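Local coordinates for protein aminoacyl-tRNA synthetase (Cryptosporidium parvum, PDB 5F9Z) that probably joins proline to its cognate tRNA in an ATP-dependent reaction, as a class II prolyl-tRNA synthetase, and is held here with halofuginone and an ATP analogue, at residues S179-A184 / S243-Q248; E194-Y199 / K225-F230; E214-P219 / S448-I453. One frame throughout, in Å; residues are numbered along the deposited sequence.

Contact 1: residues S179-A184 / S243-Q248; sequences STRKEA and SHLLGQ. With HFG (7-bromo-6-chloro-3-{3-[(2R,3S)-3-hydroxypiperidin-2-yl]-2-oxopropyl}quinazolin-4(3H)-one), chain E.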
loop_
_atom_site.group_PDB
_atom_site.type_symbol
_atom_site.label_atom_id
_atom_site.label_comp_id
_atom_site.label_asym_id
_atom_site.label_seq_id
_atom_site.Cartn_x
_atom_site.Cartn_y
_atom_site.Cartn_z
ATOM N N SER A 179 -17.385 -11.674 21.319
ATOM C CA SER A 179 -17.840 -11.876 22.688
ATOM C C SER A 179 -16.697 -11.890 23.693
ATOM O O SER A 179 -16.948 -11.757 24.896
ATOM C CB SER A 179 -18.629 -13.183 22.794
ATOM O OG SER A 179 -17.799 -14.302 22.534
ATOM N N THR A 180 -15.458 -12.053 23.236
ATOM C CA THR A 180 -14.300 -12.090 24.115
ATOM C C THR A 180 -13.188 -11.225 23.545
ATOM O O THR A 180 -13.066 -11.062 22.327
ATOM C CB THR A 180 -13.772 -13.523 24.313
ATOM O OG1 THR A 180 -13.415 -14.082 23.044
ATOM C CG2 THR A 180 -14.823 -14.404 24.978
ATOM N N ARG A 181 -12.378 -10.661 24.443
ATOM C CA ARG A 181 -11.214 -9.893 24.010
ATOM C C ARG A 181 -10.200 -10.776 23.295
ATOM O O ARG A 181 -9.532 -10.319 22.360
ATOM C CB ARG A 181 -10.564 -9.202 25.210
ATOM C CG ARG A 181 -9.319 -8.399 24.868
ATOM C CD ARG A 181 -8.587 -7.948 26.121
ATOM N NE ARG A 181 -7.335 -7.268 25.804
ATOM C CZ ARG A 181 -6.175 -7.890 25.610
ATOM N NH1 ARG A 181 -6.105 -9.211 25.699
ATOM N NH2 ARG A 181 -5.085 -7.190 25.324
ATOM N N LYS A 182 -10.076 -12.039 23.714
ATOM C CA LYS A 182 -9.121 -12.944 23.082
ATOM C C LYS A 182 -9.473 -13.193 21.621
ATOM O O LYS A 182 -8.594 -13.168 20.751
ATOM C CB LYS A 182 -9.072 -14.260 23.860
ATOM C CG LYS A 182 -8.284 -15.373 23.190
ATOM C CD LYS A 182 -8.154 -16.569 24.120
ATOM C CE LYS A 182 -7.517 -17.758 23.421
ATOM N NZ LYS A 182 -8.387 -18.291 22.334
ATOM N N GLU A 183 -10.755 -13.425 21.329
ATOM C CA GLU A 183 -11.172 -13.633 19.946
ATOM C C GLU A 183 -10.983 -12.374 19.108
ATOM O O GLU A 183 -10.685 -12.466 17.912
ATOM C CB GLU A 183 -12.631 -14.084 19.900
ATOM C CG GLU A 183 -13.089 -14.596 18.545
ATOM C CD GLU A 183 -14.588 -14.821 18.489
ATOM O OE1 GLU A 183 -15.315 -13.893 18.076
ATOM O OE2 GLU A 183 -15.042 -15.922 18.868
ATOM N N ALA A 184 -11.147 -11.196 19.716
ATOM C CA ALA A 184 -10.964 -9.951 18.978
ATOM C C ALA A 184 -9.496 -9.716 18.644
ATOM O O ALA A 184 -9.168 -9.321 17.519
ATOM C CB ALA A 184 -11.529 -8.779 19.778
ATOM N N SER A 243 -4.501 -2.058 12.111
ATOM C CA SER A 243 -5.473 -2.993 12.667
ATOM C C SER A 243 -5.581 -2.719 14.157
ATOM O O SER A 243 -4.589 -2.838 14.883
ATOM C CB SER A 243 -5.058 -4.444 12.406
ATOM O OG SER A 243 -6.058 -5.348 12.841
ATOM N N HIS A 244 -6.775 -2.351 14.612
ATOM C CA HIS A 244 -6.985 -1.881 15.974
ATOM C C HIS A 244 -7.692 -2.935 16.812
ATOM O O HIS A 244 -8.638 -3.581 16.350
ATOM C CB HIS A 244 -7.816 -0.594 15.992
ATOM C CG HIS A 244 -7.339 0.452 15.035
ATOM N ND1 HIS A 244 -6.235 1.239 15.281
ATOM C CD2 HIS A 244 -7.824 0.850 13.836
ATOM C CE1 HIS A 244 -6.058 2.073 14.272
ATOM N NE2 HIS A 244 -7.008 1.856 13.381
ATOM N N LEU A 245 -7.228 -3.102 18.049
ATOM C CA LEU A 245 -7.989 -3.815 19.073
ATOM C C LEU A 245 -8.765 -2.759 19.848
ATOM O O LEU A 245 -8.276 -2.182 20.821
ATOM C CB LEU A 245 -7.078 -4.632 19.979
ATOM C CG LEU A 245 -7.787 -5.324 21.149
ATOM C CD1 LEU A 245 -8.854 -6.285 20.645
ATOM C CD2 LEU A 245 -6.793 -6.040 22.053
ATOM N N LEU A 246 -9.988 -2.484 19.390
ATOM C CA LEU A 246 -10.807 -1.454 20.016
ATOM C C LEU A 246 -11.223 -1.827 21.431
ATOM O O LEU A 246 -11.501 -0.933 22.237
ATOM C CB LEU A 246 -12.050 -1.185 19.167
ATOM C CG LEU A 246 -11.796 -0.875 17.691
ATOM C CD1 LEU A 246 -13.106 -0.838 16.924
ATOM C CD2 LEU A 246 -11.044 0.438 17.543
ATOM N N GLY A 247 -11.261 -3.116 21.750
ATOM C CA GLY A 247 -11.717 -3.524 23.067
ATOM C C GLY A 247 -13.185 -3.193 23.236
ATOM O O GLY A 247 -14.021 -3.513 22.385
ATOM N N GLN A 248 -13.509 -2.532 24.345
ATOM C CA GLN A 248 -14.878 -2.142 24.647
ATOM C C GLN A 248 -15.065 -0.630 24.654
ATOM O O GLN A 248 -16.090 -0.145 25.142
ATOM C CB GLN A 248 -15.306 -2.738 25.989
ATOM C CG GLN A 248 -15.360 -4.257 25.990
ATOM C CD GLN A 248 -15.469 -4.836 27.386
ATOM O OE1 GLN A 248 -14.808 -4.372 28.315
ATOM N NE2 GLN A 248 -16.309 -5.853 27.541
HETATM O "O4'" HFG E . -10.324 5.898 11.108
HETATM C C21 HFG E . -9.657 5.700 12.081
HETATM C "C3'" HFG E . -9.590 4.292 12.715
HETATM C "C2'" HFG E . -10.060 3.181 11.774
HETATM N "N1'" HFG E . -11.373 3.413 11.346
HETATM C "C6'" HFG E . -11.672 2.687 10.148
HETATM C "C5'" HFG E . -10.692 1.538 9.899
HETATM C "C4'" HFG E . -9.341 1.998 9.761
HETATM C C39 HFG E . -9.085 3.119 10.579
HETATM O "O7'" HFG E . -7.667 3.048 11.125
HETATM C "C1'" HFG E . -8.795 6.929 12.753
HETATM N N3 HFG E . -9.308 8.263 12.222
HETATM C C4 HFG E . -10.564 8.717 12.602
HETATM O O11 HFG E . -11.262 8.047 13.367
HETATM C C10 HFG E . -11.023 9.911 12.129
HETATM C C5 HFG E . -12.320 10.417 12.503
HETATM C C2 HFG E . -8.562 8.979 11.409
HETATM N N1 HFG E . -8.980 10.156 10.921
HETATM C C9 HFG E . -10.210 10.633 11.276
HETATM C C8 HFG E . -10.650 11.865 10.768
HETATM C C7 HFG E . -11.926 12.357 11.137
HETATM BR BR1 HFG E . -12.534 14.074 10.425
HETATM C C6 HFG E . -12.751 11.624 12.004
HETATM CL CL1 HFG E . -14.337 12.244 12.460
#
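Leu245 pushes its two methyl groups against the first turn of helix 181-202, one against CB of Ala184, the other against a face of the Arg181 guanidinium. CD1 of Leu245 lies 3.8 Å from CB of Ala184, and the small methyl of alanine lets strand and helix come close at this buried point. CD2 of Leu245 sits 3.9 Å from NH2 of Arg181, but this holds for one of two modelled positions of the arginine and is therefore tentative. Arg181 is an exposed residue whose flat group can lie against a methyl group. With CG opposite the backbone N (chi1 179°) and the chain straight as far as NE, the arginine in this position runs across Leu245 at about a right angle.

The helix start is fixed by Thr180 in the N-cap position, whose OG1 accepts from Glu183 N at 3.2 Å. Further on, Gly247 adopts a positive phi of 66°, a backbone shape that a residue without a side chain takes easily, just before Gln248, which occupies the N-cap position of helix 249-254.

Neighbouring His244 serves the ligand rather than the helix. Its NE2 donates to O7' of halofuginone over 2.6 Å, nearly straight at 166° and in the plane of the ring, while ND1 is bonded to Thr224 OG1, which helps to fix the ring's rotation. Helix packing by Leu245 and inhibitor binding by His244 thus come from consecutive residues of one strand, as befits the antiparallel sheet backed by helices that forms the class II synthetase catalytic core.

Contact 2: residues E194-Y199 / K225-F230; sequences EYASIY and KSIEGF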
loop_
_atom_site.group_PDB
_atom_site.type_symbol
_atom_site.label_atom_id
_atom_site.label_comp_id
_atom_site.label_asym_id
_atom_site.label_seq_id
_atom_site.Cartn_x
_atom_site.Cartn_y
_atom_site.Cartn_z
ATOM N N GLU A 194 -2.644 -10.469 6.951
ATOM C CA GLU A 194 -3.153 -10.344 5.590
ATOM C C GLU A 194 -2.737 -9.016 4.968
ATOM O O GLU A 194 -2.437 -8.952 3.771
ATOM C CB GLU A 194 -4.675 -10.493 5.575
ATOM C CG GLU A 194 -5.192 -11.821 6.121
ATOM C CD GLU A 194 -4.951 -12.997 5.185
ATOM O OE1 GLU A 194 -4.264 -12.829 4.155
ATOM O OE2 GLU A 194 -5.459 -14.099 5.483
ATOM N N TYR A 195 -2.720 -7.945 5.766
ATOM C CA TYR A 195 -2.200 -6.670 5.282
ATOM C C TYR A 195 -0.733 -6.797 4.890
ATOM O O TYR A 195 -0.320 -6.331 3.821
ATOM C CB TYR A 195 -2.380 -5.590 6.349
ATOM C CG TYR A 195 -3.777 -5.020 6.431
ATOM C CD1 TYR A 195 -4.627 -5.052 5.334
ATOM C CD2 TYR A 195 -4.246 -4.447 7.606
ATOM C CE1 TYR A 195 -5.902 -4.529 5.405
ATOM C CE2 TYR A 195 -5.520 -3.919 7.685
ATOM C CZ TYR A 195 -6.345 -3.966 6.583
ATOM O OH TYR A 195 -7.616 -3.445 6.655
ATOM N N ALA A 196 0.072 -7.431 5.748
ATOM C CA ALA A 196 1.471 -7.670 5.409
ATOM C C ALA A 196 1.603 -8.560 4.180
ATOM O O ALA A 196 2.550 -8.405 3.401
ATOM C CB ALA A 196 2.202 -8.293 6.597
ATOM N N SER A 197 0.666 -9.492 3.990
ATOM C CA SER A 197 0.696 -10.335 2.799
ATOM C C SER A 197 0.370 -9.532 1.547
ATOM O O SER A 197 0.961 -9.761 0.486
ATOM C CB SER A 197 -0.279 -11.502 2.959
ATOM O OG SER A 197 -0.348 -12.273 1.772
ATOM N N ILE A 198 -0.570 -8.588 1.650
ATOM C CA ILE A 198 -0.923 -7.759 0.499
ATOM C C ILE A 198 0.291 -6.979 0.010
ATOM O O ILE A 198 0.555 -6.903 -1.196
ATOM C CB ILE A 198 -2.095 -6.823 0.855
ATOM C CG1 ILE A 198 -3.399 -7.615 0.976
ATOM C CG2 ILE A 198 -2.237 -5.718 -0.182
ATOM C CD1 ILE A 198 -3.844 -8.262 -0.318
ATOM N N TYR A 199 1.056 -6.401 0.936
ATOM C CA TYR A 199 2.204 -5.594 0.535
ATOM C C TYR A 199 3.361 -6.461 0.049
ATOM O O TYR A 199 4.000 -6.139 -0.959
ATOM C CB TYR A 199 2.650 -4.707 1.697
ATOM C CG TYR A 199 1.890 -3.405 1.794
ATOM C CD1 TYR A 199 0.636 -3.353 2.385
ATOM C CD2 TYR A 199 2.430 -2.226 1.294
ATOM C CE1 TYR A 199 -0.061 -2.164 2.476
ATOM C CE2 TYR A 199 1.740 -1.033 1.379
ATOM C CZ TYR A 199 0.495 -1.008 1.970
ATOM O OH TYR A 199 -0.195 0.180 2.063
ATOM N N LYS A 225 -2.098 -2.159 16.085
ATOM C CA LYS A 225 -1.012 -2.794 15.358
ATOM C C LYS A 225 -1.010 -2.294 13.919
ATOM O O LYS A 225 -2.052 -1.926 13.370
ATOM C CB LYS A 225 -1.145 -4.316 15.398
ATOM C CG LYS A 225 -1.104 -4.888 16.806
ATOM C CD LYS A 225 -1.058 -6.403 16.800
ATOM C CE LYS A 225 -0.891 -6.946 18.211
ATOM N NZ LYS A 225 -0.779 -8.431 18.230
ATOM N N SER A 226 0.173 -2.269 13.313
ATOM C CA SER A 226 0.311 -1.696 11.984
ATOM C C SER A 226 1.461 -2.367 11.249
ATOM O O SER A 226 2.251 -3.115 11.828
ATOM C CB SER A 226 0.542 -0.184 12.051
ATOM O OG SER A 226 1.820 0.104 12.591
ATOM N N ILE A 227 1.532 -2.088 9.951
ATOM C CA ILE A 227 2.679 -2.426 9.119
ATOM C C ILE A 227 3.274 -1.115 8.628
ATOM O O ILE A 227 2.566 -0.287 8.039
ATOM C CB ILE A 227 2.295 -3.342 7.946
ATOM C CG1 ILE A 227 0.987 -2.884 7.300
ATOM C CG2 ILE A 227 2.170 -4.780 8.411
ATOM C CD1 ILE A 227 0.641 -3.638 6.033
ATOM N N GLU A 228 4.561 -0.915 8.885
ATOM C CA GLU A 228 5.241 0.325 8.539
ATOM C C GLU A 228 6.100 0.116 7.299
ATOM O O GLU A 228 6.926 -0.802 7.256
ATOM C CB GLU A 228 6.108 0.817 9.699
ATOM C CG GLU A 228 5.341 1.138 10.974
ATOM C CD GLU A 228 4.347 2.271 10.796
ATOM O OE1 GLU A 228 3.143 2.050 11.035
ATOM O OE2 GLU A 228 4.771 3.382 10.412
ATOM N N GLY A 229 5.893 0.964 6.291
ATOM C CA GLY A 229 6.754 1.012 5.133
ATOM C C GLY A 229 7.782 2.127 5.255
ATOM O O GLY A 229 7.803 2.897 6.212
ATOM N N PHE A 230 8.649 2.205 4.248
ATOM C CA PHE A 230 9.706 3.204 4.256
ATOM C C PHE A 230 10.140 3.504 2.829
ATOM O O PHE A 230 10.310 2.590 2.017
ATOM C CB PHE A 230 10.906 2.736 5.088
ATOM C CG PHE A 230 11.973 3.779 5.253
ATOM C CD1 PHE A 230 11.769 4.873 6.076
ATOM C CD2 PHE A 230 13.183 3.662 4.590
ATOM C CE1 PHE A 230 12.750 5.834 6.232
ATOM C CE2 PHE A 230 14.168 4.619 4.743
ATOM C CZ PHE A 230 13.951 5.706 5.565
#
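This is a buried helix-on-sheet contact between apolar side-chain groups in the catalytic core, where the C-terminal half of helix 181-202 lies on strand 223-231. The short segments run nearly in the same direction, 18° apart, with their axes 8.9 Å from each other at closest approach. One side chain of the strand, Ile227, does all the touching, and it meets three residues of the helix.

Its two branches divide the work. CD1, at the end of the longer branch, reaches CB of Tyr195 at 3.6 Å and approaches CD1 of Tyr199 at 3.7 Å, meeting that ring obliquely. The same methyl also rests against the helix backbone, at Tyr195 O and Ala196 N. The shorter branch places CG2 4.0 Å from CB of Ala196. Chi1 of 43° sets CG1 between the backbone N and the carbonyl carbon, and the extended second torsion then carries CD1 out to the helix. A beta-branched residue suits a strand and offers two methyls to the helix; the small side chain of Ala196 leaves room for CG2.

The tyrosines contribute their apolar parts to Ile227 and send their hydroxyls elsewhere. Tyr195 OH is hydrogen-bonded to Gln172 OE1, and Tyr199 OH makes a weak bond to Ala240 O, so both buried polar ends have partners. On the strand, Ser226 OG donates to Glu228 OE1 at 2.8 Å, the same carboxylate oxygen that forms a salt bridge with Lys212.

Strand 236-247 pairs with this strand, Ile227 being bonded through its backbone to Ala240, and also touches Tyr195 through Ala241. Strand 265-276 meets both tyrosines through Leu275, while helix 53-71 covers Glu194 and Ile198, leaving helix 181-202 packed between that helix and the sheet.

Contact 3: residues E214-P219 / S448-I453; sequences ENEKFP and SCEEEI. With ZN (zinc ion), chain F; HFG (7-bromo-6-chloro-3-{3-[(2R,3S)-3-hydroxypiperidin-2-yl]-2-oxopropyl}quinazolin-4(3H)-one), chain E.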
loop_
_atom_site.group_PDB
_atom_site.type_symbol
_atom_site.label_atom_id
_atom_site.label_comp_id
_atom_site.label_asym_id
_atom_site.label_seq_id
_atom_site.Cartn_x
_atom_site.Cartn_y
_atom_site.Cartn_z
ATOM N N GLU A 214 1.768 3.911 22.861
ATOM C CA GLU A 214 0.570 4.486 23.464
ATOM C C GLU A 214 0.314 5.894 22.943
ATOM O O GLU A 214 -0.841 6.301 22.772
ATOM C CB GLU A 214 0.700 4.489 24.988
ATOM C CG GLU A 214 0.842 3.108 25.605
ATOM C CD GLU A 214 -0.408 2.262 25.442
ATOM O OE1 GLU A 214 -1.504 2.837 25.272
ATOM O OE2 GLU A 214 -0.293 1.019 25.481
ATOM N N ASN A 215 1.380 6.650 22.676
ATOM C CA ASN A 215 1.238 7.999 22.147
ATOM C C ASN A 215 0.869 8.012 20.669
ATOM O O ASN A 215 0.341 9.019 20.185
ATOM C CB ASN A 215 2.533 8.784 22.374
ATOM C CG ASN A 215 2.440 10.220 21.897
ATOM O OD1 ASN A 215 3.219 10.657 21.049
ATOM N ND2 ASN A 215 1.478 10.962 22.433
ATOM N N GLU A 216 1.118 6.918 19.949
ATOM C CA GLU A 216 0.859 6.853 18.517
ATOM C C GLU A 216 -0.336 5.988 18.143
ATOM O O GLU A 216 -0.734 5.993 16.973
ATOM C CB GLU A 216 2.102 6.334 17.778
ATOM C CG GLU A 216 3.136 7.406 17.492
ATOM C CD GLU A 216 2.649 8.415 16.473
ATOM O OE1 GLU A 216 2.238 7.996 15.372
ATOM O OE2 GLU A 216 2.665 9.626 16.778
ATOM N N LYS A 217 -0.918 5.255 19.087
ATOM C CA LYS A 217 -2.030 4.379 18.756
ATOM C C LYS A 217 -3.300 5.191 18.509
ATOM O O LYS A 217 -3.376 6.389 18.795
ATOM C CB LYS A 217 -2.266 3.363 19.874
ATOM C CG LYS A 217 -2.971 3.936 21.090
ATOM C CD LYS A 217 -3.224 2.864 22.137
ATOM C CE LYS A 217 -4.026 3.415 23.307
ATOM N NZ LYS A 217 -4.174 2.415 24.400
ATOM N N PHE A 218 -4.301 4.517 17.960
ATOM C CA PHE A 218 -5.622 5.109 17.782
ATOM C C PHE A 218 -6.235 5.379 19.150
ATOM O O PHE A 218 -6.470 4.429 19.908
ATOM C CB PHE A 218 -6.505 4.165 16.967
ATOM C CG PHE A 218 -7.879 4.703 16.672
ATOM C CD1 PHE A 218 -8.101 6.062 16.529
ATOM C CD2 PHE A 218 -8.953 3.838 16.535
ATOM C CE1 PHE A 218 -9.369 6.547 16.259
ATOM C CE2 PHE A 218 -10.221 4.317 16.264
ATOM C CZ PHE A 218 -10.428 5.674 16.125
ATOM N N PRO A 219 -6.497 6.639 19.515
ATOM C CA PRO A 219 -7.040 6.916 20.856
ATOM C C PRO A 219 -8.362 6.224 21.142
ATOM O O PRO A 219 -8.699 6.030 22.317
ATOM C CB PRO A 219 -7.198 8.443 20.860
ATOM C CG PRO A 219 -6.221 8.927 19.841
ATOM C CD PRO A 219 -6.207 7.876 18.768
ATOM N N SER A 448 5.609 9.915 28.057
ATOM C CA SER A 448 6.417 11.087 28.376
ATOM C C SER A 448 7.751 11.057 27.640
ATOM O O SER A 448 8.270 12.104 27.236
ATOM C CB SER A 448 6.637 11.172 29.885
ATOM O OG SER A 448 7.168 9.958 30.390
ATOM N N CYS A 449 8.320 9.864 27.450
ATOM C CA CYS A 449 9.597 9.765 26.753
ATOM C C CYS A 449 9.444 10.120 25.279
ATOM O O CYS A 449 10.246 10.884 24.729
ATOM C CB CYS A 449 10.180 8.362 26.915
ATOM S SG CYS A 449 11.892 8.205 26.354
ATOM N N GLU A 450 8.411 9.583 24.622
ATOM C CA GLU A 450 8.197 9.893 23.212
ATOM C C GLU A 450 7.845 11.359 23.006
ATOM O O GLU A 450 8.233 11.949 21.990
ATOM C CB GLU A 450 7.099 9.003 22.629
ATOM C CG GLU A 450 6.959 9.124 21.122
ATOM C CD GLU A 450 6.040 8.076 20.531
ATOM O OE1 GLU A 450 5.399 7.339 21.309
ATOM O OE2 GLU A 450 5.961 7.989 19.287
ATOM N N GLU A 451 7.112 11.961 23.945
ATOM C CA GLU A 451 6.800 13.382 23.837
ATOM C C GLU A 451 8.072 14.220 23.813
ATOM O O GLU A 451 8.171 15.190 23.054
ATOM C CB GLU A 451 5.893 13.810 24.990
ATOM N N GLU A 452 9.060 13.853 24.631
ATOM C CA GLU A 452 10.332 14.566 24.628
ATOM C C GLU A 452 11.215 14.150 23.458
ATOM O O GLU A 452 11.994 14.970 22.957
ATOM C CB GLU A 452 11.069 14.338 25.949
ATOM C CG GLU A 452 10.307 14.807 27.183
ATOM C CD GLU A 452 10.233 16.321 27.300
ATOM O OE1 GLU A 452 10.888 17.021 26.499
ATOM O OE2 GLU A 452 9.519 16.809 28.199
ATOM N N ILE A 453 11.114 12.894 23.017
ATOM C CA ILE A 453 11.856 12.457 21.836
ATOM C C ILE A 453 11.429 13.264 20.618
ATOM O O ILE A 453 12.264 13.768 19.858
ATOM C CB ILE A 453 11.666 10.946 21.608
ATOM C CG1 ILE A 453 12.450 10.144 22.650
ATOM C CG2 ILE A 453 12.095 10.556 20.204
ATOM C CD1 ILE A 453 12.109 8.671 22.664
HETATM ZN ZN ZN F . 12.561 6.363 27.621
HETATM O "O4'" HFG E . -10.324 5.898 11.108
HETATM C C21 HFG E . -9.657 5.700 12.081
HETATM C "C3'" HFG E . -9.590 4.292 12.715
HETATM C "C2'" HFG E . -10.060 3.181 11.774
HETATM N "N1'" HFG E . -11.373 3.413 11.346
HETATM C "C6'" HFG E . -11.672 2.687 10.148
HETATM C "C5'" HFG E . -10.692 1.538 9.899
HETATM C "C4'" HFG E . -9.341 1.998 9.761
HETATM C C39 HFG E . -9.085 3.119 10.579
HETATM O "O7'" HFG E . -7.667 3.048 11.125
HETATM C "C1'" HFG E . -8.795 6.929 12.753
HETATM N N3 HFG E . -9.308 8.263 12.222
HETATM C C4 HFG E . -10.564 8.717 12.602
HETATM O O11 HFG E . -11.262 8.047 13.367
HETATM C C10 HFG E . -11.023 9.911 12.129
HETATM C C5 HFG E . -12.320 10.417 12.503
HETATM C C2 HFG E . -8.562 8.979 11.409
HETATM N N1 HFG E . -8.980 10.156 10.921
HETATM C C9 HFG E . -10.210 10.633 11.276
HETATM C C8 HFG E . -10.650 11.865 10.768
HETATM C C7 HFG E . -11.926 12.357 11.137
HETATM BR BR1 HFG E . -12.534 14.074 10.425
HETATM C C6 HFG E . -12.751 11.624 12.004
HETATM CL CL1 HFG E . -14.337 12.244 12.460
HETATM O O HOH W 1 4.301 6.043 23.882
#
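Glu450 reaches from helix 447-458 to the loop 214-219, and its chain can be followed outward from CB. Glu450 CG lies 4.0 Å from OD1 of Asn215. A chi1 of -172° and a straight chain beyond it send the carboxylate up to Asn215 and Glu216, passing Asn215 at a slant and Glu216 at about a right angle. CD comes near CB of Asn215, and the amide and carboxylate planes are turned 74° apart. Glu450 OE1 lies 3.4 Å from Asn215 CB. Glu450 OE1 also accepts from a water at 3.1 Å, which in turn accepts from Asn215 N at 3.2 Å, and it is hydrogen-bonded to Ser213 OG. Glu450 OE2 lies 3.4 Å from Glu216 CG and is bonded to Ser476 OG.

A long acidic chain suits this place because it can span from the helix to the polar groups of the loop. The contact joins the catalytic core to the C-terminal zinc-binding domain: one residue earlier, Cys449 SG binds the zinc ion at 2.3 Å, in a four-cysteine site completed by Cys444, Cys494 and Cys497.

Glu216 OE2 is 4.5 Å from OE2 of Glu450, and this approach of like charges is probably eased by the salt bridges of Glu216 to Lys454 and Lys475. Lys454 also bonds to Asn215 OD1. Farther along the loop, Lys217 NZ makes a salt bridge to Glu214 OE1, and Phe218 lays one ring face over C3' of halofuginone.

Overall arrangement
From the N terminus, helix 181-202 comes first and serves both contact 1, at its start, and contact 2, farther along. The chain then passes through the loop 214-219 to strand 223-231, where contact 2 closes its loop, and on to strand 236-247, where contact 1 closes a wider one, so contact 2 is nested inside contact 1. The two strands are antiparallel neighbours, joined where Ser243 bonds to Lys225. Contact 3 starts within both loops and closes only at 448-453, crossing both and tying the catalytic core to the zinc-binding C-terminal domain. Contacts 1 and 3 meet at the inhibitor, where His244 packs on Phe218.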